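Local structure of hypothetical protein Rv2827c (Mycobacterium tuberculosis, 1ZEL) at residues T154-P159 and E220-G225; I147-A152 and P183-V188; L64-L67 and T72-F75. The protein is of unknown function but probably binds DNA through a winged-helix region and also carries a domain related to the C-terminal part of AbiEi antitoxins. All blocks are in the same frame, centred on the assembly; numbering follows the deposited sequence.

Interaction 1: residues T154-P159 and E220-G225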
ATOM      1  N   THR A 154      15.868  -1.831  -0.430  1.00 42.60           N
ATOM      2  CA  THR A 154      14.476  -2.297  -0.466  1.00 42.35           C
ATOM      3  C   THR A 154      14.354  -3.713   0.119  1.00 41.58           C
ATOM      4  O   THR A 154      13.251  -4.157   0.451  1.00 41.98           O
ATOM      5  CB  THR A 154      13.860  -2.241  -1.908  1.00 43.22           C
ATOM      6  OG1 THR A 154      14.711  -2.932  -2.835  1.00 43.54           O
ATOM      7  CG2 THR A 154      13.648  -0.785  -2.378  1.00 43.39           C
ATOM      8  N   ALA A 155      15.492  -4.400   0.253  1.00 39.72           N
ATOM      9  CA  ALA A 155      15.569  -5.690   0.932  1.00 38.41           C
ATOM     10  C   ALA A 155      15.238  -5.503   2.404  1.00 36.57           C
ATOM     11  O   ALA A 155      14.624  -6.370   3.033  1.00 36.96           O
ATOM     12  CB  ALA A 155      16.972  -6.318   0.773  1.00 38.68           C
ATOM     13  N   LEU A 156      15.637  -4.350   2.943  1.00 33.66           N
ATOM     14  CA  LEU A 156      15.292  -3.993   4.295  1.00 30.13           C
ATOM     15  C   LEU A 156      13.792  -3.698   4.413  1.00 26.97           C
ATOM     16  O   LEU A 156      13.166  -4.108   5.375  1.00 25.83           O
ATOM     17  CB  LEU A 156      16.143  -2.802   4.763  1.00 30.72           C
ATOM     18  CG  LEU A 156      16.090  -2.419   6.252  1.00 31.10           C
ATOM     19  CD1 LEU A 156      16.253  -3.633   7.200  1.00 33.54           C
ATOM     20  CD2 LEU A 156      17.116  -1.318   6.582  1.00 29.01           C
ATOM     21  N   LEU A 157      13.210  -3.031   3.420  1.00 23.94           N
ATOM     22  CA  LEU A 157      11.809  -2.590   3.522  1.00 22.87           C
ATOM     23  C   LEU A 157      10.804  -3.708   3.303  1.00 22.11           C
ATOM     24  O   LEU A 157       9.808  -3.849   4.046  1.00 22.21           O
ATOM     25  CB  LEU A 157      11.551  -1.422   2.560  1.00 23.37           C
ATOM     26  CG  LEU A 157      12.258  -0.118   3.002  1.00 26.05           C
ATOM     27  CD1 LEU A 157      12.170   0.945   1.943  1.00 33.06           C
ATOM     28  CD2 LEU A 157      11.652   0.380   4.273  1.00 25.79           C
ATOM     29  N   ALA A 158      11.120  -4.552   2.327  1.00 21.56           N
ATOM     30  CA  ALA A 158      10.294  -5.681   1.940  1.00 21.33           C
ATOM     31  C   ALA A 158      10.333  -6.778   3.016  1.00 21.09           C
ATOM     32  O   ALA A 158      11.309  -6.871   3.752  1.00 21.55           O
ATOM     33  CB  ALA A 158      10.828  -6.233   0.609  1.00 20.59           C
ATOM     34  N   PRO A 159       9.288  -7.620   3.113  1.00 21.02           N
ATOM     35  CA  PRO A 159       9.379  -8.690   4.094  1.00 20.35           C
ATOM     36  C   PRO A 159      10.536  -9.621   3.749  1.00 20.96           C
ATOM     37  O   PRO A 159      10.947  -9.694   2.583  1.00 21.22           O
ATOM     38  CB  PRO A 159       8.050  -9.434   3.937  1.00 19.48           C
ATOM     39  CG  PRO A 159       7.654  -9.150   2.547  1.00 19.83           C
ATOM     40  CD  PRO A 159       8.018  -7.683   2.378  1.00 20.34           C
ATOM     41  N   GLU A 220      15.778  -2.319  14.206  1.00 21.13           N
ATOM     42  CA  GLU A 220      16.769  -1.385  14.621  1.00 21.45           C
ATOM     43  C   GLU A 220      17.333  -0.598  13.427  1.00 21.55           C
ATOM     44  O   GLU A 220      17.582   0.609  13.527  1.00 21.20           O
ATOM     45  CB  GLU A 220      17.862  -2.160  15.355  1.00 22.12           C
ATOM     46  CG  GLU A 220      19.031  -1.325  15.793  1.00 25.73           C
ATOM     47  CD  GLU A 220      20.118  -2.161  16.433  1.00 32.97           C
ATOM     48  OE1 GLU A 220      19.950  -3.400  16.557  1.00 32.25           O
ATOM     49  OE2 GLU A 220      21.143  -1.562  16.809  1.00 33.15           O
ATOM     50  N   ARG A 221      17.540  -1.276  12.305  1.00 22.04           N
ATOM     51  CA  ARG A 221      18.158  -0.618  11.151  1.00 22.41           C
ATOM     52  C   ARG A 221      17.138   0.329  10.507  1.00 22.54           C
ATOM     53  O   ARG A 221      17.487   1.400  10.031  1.00 23.52           O
ATOM     54  CB  ARG A 221      18.680  -1.644  10.153  1.00 22.59           C
ATOM     55  CG  ARG A 221      19.890  -2.437  10.676  1.00 25.62           C
ATOM     56  CD  ARG A 221      20.372  -3.397   9.603  1.00 33.84           C
ATOM     57  NE  ARG A 221      20.750  -2.689   8.378  1.00 34.42           N
ATOM     58  CZ  ARG A 221      20.572  -3.166   7.148  1.00 40.31           C
ATOM     59  NH1 ARG A 221      20.015  -4.358   6.971  1.00 40.40           N
ATOM     60  NH2 ARG A 221      20.937  -2.442   6.096  1.00 38.95           N
ATOM     61  N   LEU A 222      15.875  -0.065  10.533  1.00 21.69           N
ATOM     62  CA  LEU A 222      14.786   0.792  10.033  1.00 21.61           C
ATOM     63  C   LEU A 222      14.455   1.981  10.951  1.00 21.02           C
ATOM     64  O   LEU A 222      13.947   2.989  10.481  1.00 19.34           O
ATOM     65  CB  LEU A 222      13.544  -0.035   9.765  1.00 21.31           C
ATOM     66  CG  LEU A 222      13.635  -0.944   8.524  1.00 24.51           C
ATOM     67  CD1 LEU A 222      12.563  -1.966   8.551  1.00 17.59           C
ATOM     68  CD2 LEU A 222      13.488  -0.141   7.263  1.00 26.66           C
ATOM     69  N   LEU A 223      14.733   1.852  12.249  1.00 20.97           N
ATOM     70  CA  LEU A 223      14.596   2.973  13.195  1.00 20.88           C
ATOM     71  C   LEU A 223      15.785   3.918  13.176  1.00 21.76           C
ATOM     72  O   LEU A 223      15.694   5.060  13.639  1.00 21.78           O
ATOM     73  CB  LEU A 223      14.401   2.442  14.621  1.00 20.72           C
ATOM     74  CG  LEU A 223      13.034   1.885  14.916  1.00 21.90           C
ATOM     75  CD1 LEU A 223      13.152   0.926  16.092  1.00 19.05           C
ATOM     76  CD2 LEU A 223      12.031   3.032  15.169  1.00 19.40           C
ATOM     77  N   SER A 224      16.916   3.459  12.647  1.00 22.70           N
ATOM     78  CA  SER A 224      18.112   4.287  12.647  1.00 23.04           C
ATOM     79  C   SER A 224      17.885   5.601  11.910  1.00 22.65           C
ATOM     80  O   SER A 224      17.698   5.616  10.698  1.00 22.84           O
ATOM     81  CB  SER A 224      19.312   3.527  12.072  1.00 23.76           C
ATOM     82  OG  SER A 224      20.454   4.380  12.054  1.00 26.32           O
ATOM     83  N   GLY A 225      17.877   6.705  12.652  1.00 22.48           N
ATOM     84  CA  GLY A 225      17.716   8.027  12.043  1.00 21.41           C
ATOM     85  C   GLY A 225      16.322   8.581  12.297  1.00 20.73           C
ATOM     86  O   GLY A 225      16.055   9.748  12.043  1.00 21.31           O
TER

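Interaction 2: residues I147-A152 and P183-V188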
ATOM      1  N   ILE A 147       8.775   8.584   5.095  1.00 28.95           N
ATOM      2  CA  ILE A 147       9.872   8.351   6.029  1.00 27.59           C
ATOM      3  C   ILE A 147      11.133   8.189   5.191  1.00 27.10           C
ATOM      4  O   ILE A 147      11.126   7.417   4.231  1.00 27.03           O
ATOM      5  CB  ILE A 147       9.551   7.101   6.862  1.00 27.79           C
ATOM      6  CG1 ILE A 147       8.275   7.366   7.668  1.00 29.14           C
ATOM      7  CG2 ILE A 147      10.729   6.682   7.771  1.00 24.80           C
ATOM      8  CD1 ILE A 147       7.759   6.177   8.381  1.00 30.42           C
ATOM      9  N   PRO A 148      12.212   8.943   5.516  1.00 26.71           N
ATOM     10  CA  PRO A 148      13.371   8.972   4.625  1.00 26.35           C
ATOM     11  C   PRO A 148      14.285   7.757   4.700  1.00 26.84           C
ATOM     12  O   PRO A 148      15.511   7.905   4.801  1.00 26.00           O
ATOM     13  CB  PRO A 148      14.117  10.245   5.067  1.00 26.48           C
ATOM     14  CG  PRO A 148      13.809  10.348   6.502  1.00 25.78           C
ATOM     15  CD  PRO A 148      12.406   9.841   6.680  1.00 26.48           C
ATOM     16  N   TRP A 149      13.700   6.559   4.639  1.00 27.30           N
ATOM     17  CA  TRP A 149      14.489   5.363   4.405  1.00 28.10           C
ATOM     18  C   TRP A 149      15.309   5.443   3.095  1.00 31.32           C
ATOM     19  O   TRP A 149      14.875   6.050   2.093  1.00 29.72           O
ATOM     20  CB  TRP A 149      13.580   4.140   4.336  1.00 27.23           C
ATOM     21  CG  TRP A 149      12.989   3.762   5.661  1.00 22.14           C
ATOM     22  CD1 TRP A 149      13.659   3.646   6.840  1.00 23.00           C
ATOM     23  CD2 TRP A 149      11.625   3.422   5.932  1.00 24.55           C
ATOM     24  NE1 TRP A 149      12.798   3.247   7.840  1.00 26.05           N
ATOM     25  CE2 TRP A 149      11.541   3.100   7.307  1.00 27.30           C
ATOM     26  CE3 TRP A 149      10.464   3.338   5.146  1.00 22.45           C
ATOM     27  CZ2 TRP A 149      10.338   2.721   7.919  1.00 23.74           C
ATOM     28  CZ3 TRP A 149       9.275   2.955   5.753  1.00 24.37           C
ATOM     29  CH2 TRP A 149       9.219   2.659   7.127  1.00 22.78           C
ATOM     30  N   ASN A 150      16.488   4.805   3.146  1.00 34.88           N
ATOM     31  CA  ASN A 150      17.337   4.527   1.975  1.00 37.81           C
ATOM     32  C   ASN A 150      16.595   3.686   0.914  1.00 39.69           C
ATOM     33  O   ASN A 150      16.389   2.462   1.069  1.00 40.41           O
ATOM     34  CB  ASN A 150      18.648   3.845   2.419  1.00 38.07           C
ATOM     35  CG  ASN A 150      19.562   3.505   1.249  1.00 39.46           C
ATOM     36  OD1 ASN A 150      19.310   3.914   0.117  1.00 37.20           O
ATOM     37  ND2 ASN A 150      20.628   2.758   1.521  1.00 39.64           N
ATOM     38  N   ALA A 151      16.187   4.371  -0.155  1.00 41.37           N
ATOM     39  CA  ALA A 151      15.555   3.761  -1.322  1.00 42.40           C
ATOM     40  C   ALA A 151      16.394   2.639  -1.962  1.00 42.84           C
ATOM     41  O   ALA A 151      15.868   1.822  -2.724  1.00 43.05           O
ATOM     42  CB  ALA A 151      15.245   4.834  -2.355  1.00 42.30           C
ATOM     43  N   ALA A 152      17.690   2.605  -1.652  1.00 42.96           N
ATOM     44  CA  ALA A 152      18.580   1.609  -2.226  1.00 43.43           C
ATOM     45  C   ALA A 152      18.418   0.260  -1.535  1.00 43.72           C
ATOM     46  O   ALA A 152      18.648  -0.790  -2.146  1.00 44.11           O
ATOM     47  CB  ALA A 152      20.026   2.077  -2.156  1.00 43.61           C
ATOM     48  N   PRO A 183       6.729  -6.550   7.767  1.00 22.04           N
ATOM     49  CA  PRO A 183       6.229  -6.225   9.099  1.00 22.20           C
ATOM     50  C   PRO A 183       7.131  -5.244   9.834  1.00 21.49           C
ATOM     51  O   PRO A 183       6.628  -4.387  10.541  1.00 21.56           O
ATOM     52  CB  PRO A 183       6.209  -7.573   9.825  1.00 21.23           C
ATOM     53  CG  PRO A 183       7.091  -8.470   9.048  1.00 22.99           C
ATOM     54  CD  PRO A 183       7.034  -7.980   7.616  1.00 22.59           C
ATOM     55  N   GLU A 184       8.448  -5.373   9.678  1.00 21.00           N
ATOM     56  CA  GLU A 184       9.345  -4.439  10.338  1.00 20.63           C
ATOM     57  C   GLU A 184       9.128  -3.018   9.856  1.00 20.62           C
ATOM     58  O   GLU A 184       8.987  -2.103  10.660  1.00 19.82           O
ATOM     59  CB  GLU A 184      10.810  -4.861  10.178  1.00 20.31           C
ATOM     60  CG  GLU A 184      11.087  -6.197  10.868  1.00 20.84           C
ATOM     61  CD  GLU A 184      11.068  -7.370   9.903  1.00 26.77           C
ATOM     62  OE1 GLU A 184      10.525  -7.207   8.795  1.00 25.39           O
ATOM     63  OE2 GLU A 184      11.601  -8.448  10.255  1.00 28.17           O
ATOM     64  N   ALA A 185       9.050  -2.832   8.544  1.00 20.50           N
ATOM     65  CA  ALA A 185       8.880  -1.479   8.015  1.00 20.55           C
ATOM     66  C   ALA A 185       7.497  -0.945   8.357  1.00 20.99           C
ATOM     67  O   ALA A 185       7.337   0.245   8.632  1.00 20.24           O
ATOM     68  CB  ALA A 185       9.163  -1.426   6.516  1.00 19.77           C
ATOM     69  N   LEU A 186       6.506  -1.834   8.371  1.00 21.16           N
ATOM     70  CA  LEU A 186       5.171  -1.448   8.800  1.00 20.65           C
ATOM     71  C   LEU A 186       5.187  -0.964  10.248  1.00 20.31           C
ATOM     72  O   LEU A 186       4.663   0.110  10.551  1.00 20.37           O
ATOM     73  CB  LEU A 186       4.204  -2.620   8.663  1.00 20.17           C
ATOM     74  CG  LEU A 186       2.825  -2.386   9.276  1.00 18.14           C
ATOM     75  CD1 LEU A 186       2.036  -1.251   8.576  1.00 16.63           C
ATOM     76  CD2 LEU A 186       2.100  -3.683   9.229  1.00 14.73           C
ATOM     77  N   LEU A 187       5.821  -1.732  11.129  1.00 19.61           N
ATOM     78  CA  LEU A 187       5.805  -1.393  12.541  1.00 19.72           C
ATOM     79  C   LEU A 187       6.534  -0.062  12.721  1.00 19.03           C
ATOM     80  O   LEU A 187       6.081   0.818  13.470  1.00 20.22           O
ATOM     81  CB  LEU A 187       6.471  -2.491  13.376  1.00 18.99           C
ATOM     82  CG  LEU A 187       6.318  -2.412  14.897  1.00 19.12           C
ATOM     83  CD1 LEU A 187       6.320  -3.822  15.518  1.00 16.30           C
ATOM     84  CD2 LEU A 187       7.461  -1.529  15.493  1.00 16.51           C
ATOM     85  N   VAL A 188       7.675   0.090  12.059  1.00 18.86           N
ATOM     86  CA  VAL A 188       8.418   1.349  12.195  1.00 18.78           C
ATOM     87  C   VAL A 188       7.612   2.525  11.632  1.00 18.54           C
ATOM     88  O   VAL A 188       7.622   3.618  12.193  1.00 19.20           O
ATOM     89  CB  VAL A 188       9.813   1.269  11.586  1.00 18.20           C
ATOM     90  CG1 VAL A 188      10.473   2.644  11.604  1.00 17.53           C
ATOM     91  CG2 VAL A 188      10.659   0.244  12.397  1.00 16.79           C
TER

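Interaction 3: residues L64-L67 and T72-F75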
ATOM      1  N   LEU A  64     -12.806   0.891 -22.721  1.00 20.10           N
ATOM      2  CA  LEU A  64     -11.644   1.453 -22.041  1.00 19.78           C
ATOM      3  C   LEU A  64     -12.137   2.428 -20.977  1.00 21.17           C
ATOM      4  O   LEU A  64     -13.039   3.236 -21.239  1.00 20.43           O
ATOM      5  CB  LEU A  64     -10.754   2.223 -23.066  1.00 19.73           C
ATOM      6  CG  LEU A  64     -10.079   1.389 -24.156  1.00 18.98           C
ATOM      7  CD1 LEU A  64      -9.207   2.299 -25.044  1.00 18.57           C
ATOM      8  CD2 LEU A  64      -9.235   0.205 -23.574  1.00 16.21           C
ATOM      9  N   VAL A  65     -11.552   2.359 -19.783  1.00 20.60           N
ATOM     10  CA  VAL A  65     -11.868   3.305 -18.712  1.00 21.04           C
ATOM     11  C   VAL A  65     -10.567   3.996 -18.335  1.00 21.35           C
ATOM     12  O   VAL A  65      -9.544   3.320 -18.059  1.00 20.49           O
ATOM     13  CB  VAL A  65     -12.481   2.607 -17.494  1.00 20.78           C
ATOM     14  CG1 VAL A  65     -12.589   3.570 -16.293  1.00 20.97           C
ATOM     15  CG2 VAL A  65     -13.875   2.050 -17.849  1.00 19.00           C
ATOM     16  N   GLN A  66     -10.592   5.323 -18.374  1.00 20.70           N
ATOM     17  CA  GLN A  66      -9.390   6.109 -18.124  1.00 21.17           C
ATOM     18  C   GLN A  66      -8.853   5.849 -16.720  1.00 20.98           C
ATOM     19  O   GLN A  66      -9.609   5.866 -15.731  1.00 19.25           O
ATOM     20  CB  GLN A  66      -9.644   7.603 -18.344  1.00 21.90           C
ATOM     21  CG  GLN A  66      -8.370   8.402 -18.463  1.00 23.83           C
ATOM     22  CD  GLN A  66      -8.628   9.832 -18.887  1.00 32.81           C
ATOM     23  OE1 GLN A  66      -9.486  10.099 -19.727  1.00 33.01           O
ATOM     24  NE2 GLN A  66      -7.871  10.762 -18.315  1.00 36.07           N
ATOM     25  N   LEU A  67      -7.541   5.608 -16.635  1.00 19.31           N
ATOM     26  CA  LEU A  67      -6.886   5.481 -15.340  1.00 18.66           C
ATOM     27  C   LEU A  67      -6.185   6.786 -14.930  1.00 18.90           C
ATOM     28  O   LEU A  67      -6.009   7.672 -15.765  1.00 17.93           O
ATOM     29  CB  LEU A  67      -5.915   4.290 -15.348  1.00 17.85           C
ATOM     30  CG  LEU A  67      -6.574   2.908 -15.403  1.00 19.85           C
ATOM     31  CD1 LEU A  67      -5.466   1.829 -15.604  1.00 14.65           C
ATOM     32  CD2 LEU A  67      -7.489   2.594 -14.154  1.00 20.45           C
ATOM     33  N   THR A  72      -2.912   6.047 -19.853  1.00 18.72           N
ATOM     34  CA  THR A  72      -3.255   4.686 -19.432  1.00 17.71           C
ATOM     35  C   THR A  72      -4.773   4.508 -19.304  1.00 18.50           C
ATOM     36  O   THR A  72      -5.503   5.453 -18.943  1.00 18.13           O
ATOM     37  CB  THR A  72      -2.603   4.312 -18.083  1.00 17.38           C
ATOM     38  OG1 THR A  72      -3.130   5.145 -17.048  1.00 16.60           O
ATOM     39  CG2 THR A  72      -1.098   4.493 -18.148  1.00 16.26           C
ATOM     40  N   TRP A  73      -5.227   3.280 -19.595  1.00 19.18           N
ATOM     41  CA  TRP A  73      -6.626   2.910 -19.545  1.00 19.64           C
ATOM     42  C   TRP A  73      -6.704   1.497 -19.042  1.00 19.69           C
ATOM     43  O   TRP A  73      -5.750   0.734 -19.179  1.00 20.63           O
ATOM     44  CB  TRP A  73      -7.264   2.967 -20.947  1.00 20.95           C
ATOM     45  CG  TRP A  73      -7.421   4.342 -21.425  1.00 18.77           C
ATOM     46  CD1 TRP A  73      -8.532   5.133 -21.309  1.00 25.42           C
ATOM     47  CD2 TRP A  73      -6.428   5.122 -22.063  1.00 20.62           C
ATOM     48  NE1 TRP A  73      -8.280   6.378 -21.843  1.00 28.18           N
ATOM     49  CE2 TRP A  73      -6.989   6.402 -22.303  1.00 24.21           C
ATOM     50  CE3 TRP A  73      -5.109   4.871 -22.457  1.00 21.66           C
ATOM     51  CZ2 TRP A  73      -6.278   7.428 -22.949  1.00 26.00           C
ATOM     52  CZ3 TRP A  73      -4.396   5.902 -23.080  1.00 23.90           C
ATOM     53  CH2 TRP A  73      -4.982   7.166 -23.311  1.00 25.50           C
ATOM     54  N   ALA A  74      -7.848   1.144 -18.472  1.00 19.65           N
ATOM     55  CA  ALA A  74      -8.178  -0.238 -18.190  1.00 19.41           C
ATOM     56  C   ALA A  74      -9.120  -0.769 -19.272  1.00 20.31           C
ATOM     57  O   ALA A  74     -10.095  -0.103 -19.652  1.00 20.21           O
ATOM     58  CB  ALA A  74      -8.847  -0.365 -16.789  1.00 19.92           C
ATOM     59  N   PHE A  75      -8.818  -1.966 -19.768  1.00 20.13           N
ATOM     60  CA  PHE A  75      -9.710  -2.682 -20.679  1.00 19.83           C
ATOM     61  C   PHE A  75     -10.685  -3.498 -19.834  1.00 19.76           C
ATOM     62  O   PHE A  75     -10.269  -4.251 -18.976  1.00 18.84           O
ATOM     63  CB  PHE A  75      -8.888  -3.604 -21.592  1.00 20.05           C
ATOM     64  CG  PHE A  75      -9.718  -4.466 -22.522  1.00 19.90           C
ATOM     65  CD1 PHE A  75     -10.527  -3.884 -23.503  1.00 21.09           C
ATOM     66  CD2 PHE A  75      -9.714  -5.853 -22.390  1.00 15.71           C
ATOM     67  CE1 PHE A  75     -11.290  -4.665 -24.345  1.00 20.72           C
ATOM     68  CE2 PHE A  75     -10.458  -6.648 -23.237  1.00 15.87           C
ATOM     69  CZ  PHE A  75     -11.253  -6.042 -24.235  1.00 16.76           C
TER

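Interaction 1: residues T154-P159 and E220-G225
Leu156, in the short and weakly bonded helix 154-157, and Leu222, the penultimate residue of helix 216-223, mark the closest approach of the two backbones, with their CA atoms 7.5 Å apart. At this separation the contact is made almost wholly by side chains, those of three leucines and one arginine. Leu156 points toward its partner helix: CG stands opposite the backbone N (chi1 -170°), which sends the branch out between Arg221 and Leu222. It slides antiparallel past the Leu222 side chain, CG of Leu156 resting 3.6 Å from CD2 of Leu222. That same methyl also receives Leu157, whose CD2 lies 3.5 Å from Leu222 CD2, so one methyl of Leu222 touches two consecutive leucines. Its other methyl, CD1, comes 3.9 Å from the backbone O of Leu156.

Arg221 borders this apolar patch. Its chain bends at chi3 (59°), laying the guanidinium across the end of Leu156 rather than carrying it straight onward. Leu156 CD2 sits 3.9 Å above the guanidinium plane, over its centre, while CD1 approaches Arg221 NH1 at 3.8 Å. The flat face of the group thus meets hydrocarbon, while NH2 forms a salt bridge with Asp153, whose carboxylate also accepts a weak hydrogen bond from Leu156 N. Arg218, one turn earlier in helix 216-223, adds a hydrogen bond to Ala155 O. Helix 183-192 also touches the leucines: Leu157 through Ala185, Leu222 through Glu184 and Val188. This is the packing of an all-helical cluster within the AbiEi antitoxin C-terminal family region: a leucine core between helices, edged on its exposed side by the guanidinium of Arg221.

Interaction 2: residues I147-A152 and P183-V188
Trp149 reaches from an irregular loop to helix 183-192 and meets it with the far end of its six-membered ring, against Val188 and Ala185. With CG opposite the carbonyl carbon (chi1 -71°), the indole extends toward the helix, although the backbones stay well apart: the CA atoms of Trp149 and Ala185 are 9.6 Å from each other. Val188 meets the rim of the ring. Its CG1 lies 3.7 Å from Trp149 CZ2, close to the ring plane, and its CB is in that plane too, so the side chain abuts the indole edge-on. Ala185 occupies the adjoining corner, where Trp149 CH2 comes 3.4 Å from the carbonyl O of Ala185 and 4.1 Å from its CB; the carbonyl approaches the ring obliquely.

The tryptophan belongs to the connection between strand 142-145 and helix 154-157, and it joins the loop after that strand to helix 183-192 in the AbiEi-like region. Its faces are packed as well. Ile147, two residues back in the loop, places CG2 3.7 Å above the centre of the indole, and Leu157 of helix 154-157 lies against the opposite face. Trp127 meets the ring with its plane inclined by about 55°. Trp149 NE1, the one polar atom of this buried side chain, is satisfied by a hydrogen bond to Leu222 O near the end of helix 216-223.

Two small turns shape the loop around the tryptophan. An inverse gamma turn centred on Pro148 is closed by a weak bond from Trp149 N to Ile147 O. Beyond the ring, Asn150 forms an Asx turn: its OD1 accepts Ala152 N at 2.7 Å, with the donor lying above the carbonyl plane.

Interaction 3: residues L64-L67 and T72-F75
The beta hairpin of strands 64-66 and 72-75 is held together at its centre by Val65 and Ala74, an antiparallel hydrogen-bonded pair. Val65 N donates to Ala74 O at 2.9 Å, in the carbonyl plane, and Ala74 N returns to Val65 O at 2.8 Å. Nearer the turn, Leu67 N reaches Thr72 O at 3.1 Å, but from 39° above the carbonyl plane. The strands are strongly twisted, their directions 141° apart.

Leu64 and Gln66 share a face of the sheet with Trp73 and Phe75. The Trp73 indole leans across strand 64-66, its CD1 only 3.4 Å from Gln66 CA and 4.1 Å from Leu64 CB; both carbons approach the ring obliquely. At the Phe75 ring, Leu64 CD2 touches the edge, 4.3 Å from CD1. Helix 51-61 lies against this face, Ile55 touching both Leu64 and Trp73. Helix 51-61 followed by this hairpin, which completes a small antiparallel sheet with strand 33-34, is consistent with a winged-helix domain, in which this hairpin would be the wing.

Val65 and Ala74 point to the other face. There Leu67 CD2 packs 4.2 Å from Ala74 CB, and Leu67 CB meets Thr72 OG1 at 3.4 Å. With chi1 at 65°, that hydroxyl sits between the backbone N and the carbonyl carbon, and it hydrogen-bonds Val69 O within the turn. Helix 88-96 adjoins here, Ser92 touching both Leu67 and Thr72.

Interaction 3 comes first along the chain, whereas the segments of interactions 1 and 2 alternate: 147-152, 154-159, 183-188, then 220-225. Interactions 1 and 2 belong to one buried core, with centres 5 Å apart; the loop 147-152 runs directly into helix 154-157, and helix 183-192, which supplies one side of interaction 2, also touches the leucines of interaction 1. Interaction 3 lies on the opposite side of the chain's centre, its own centre about 35 Å from that of interaction 1 and 32 Å from that of interaction 2, with no atoms touching. The elongated chain therefore separates a winged-helix region, probably concerned with DNA, from the AbiEi-like region that contains the other two contacts.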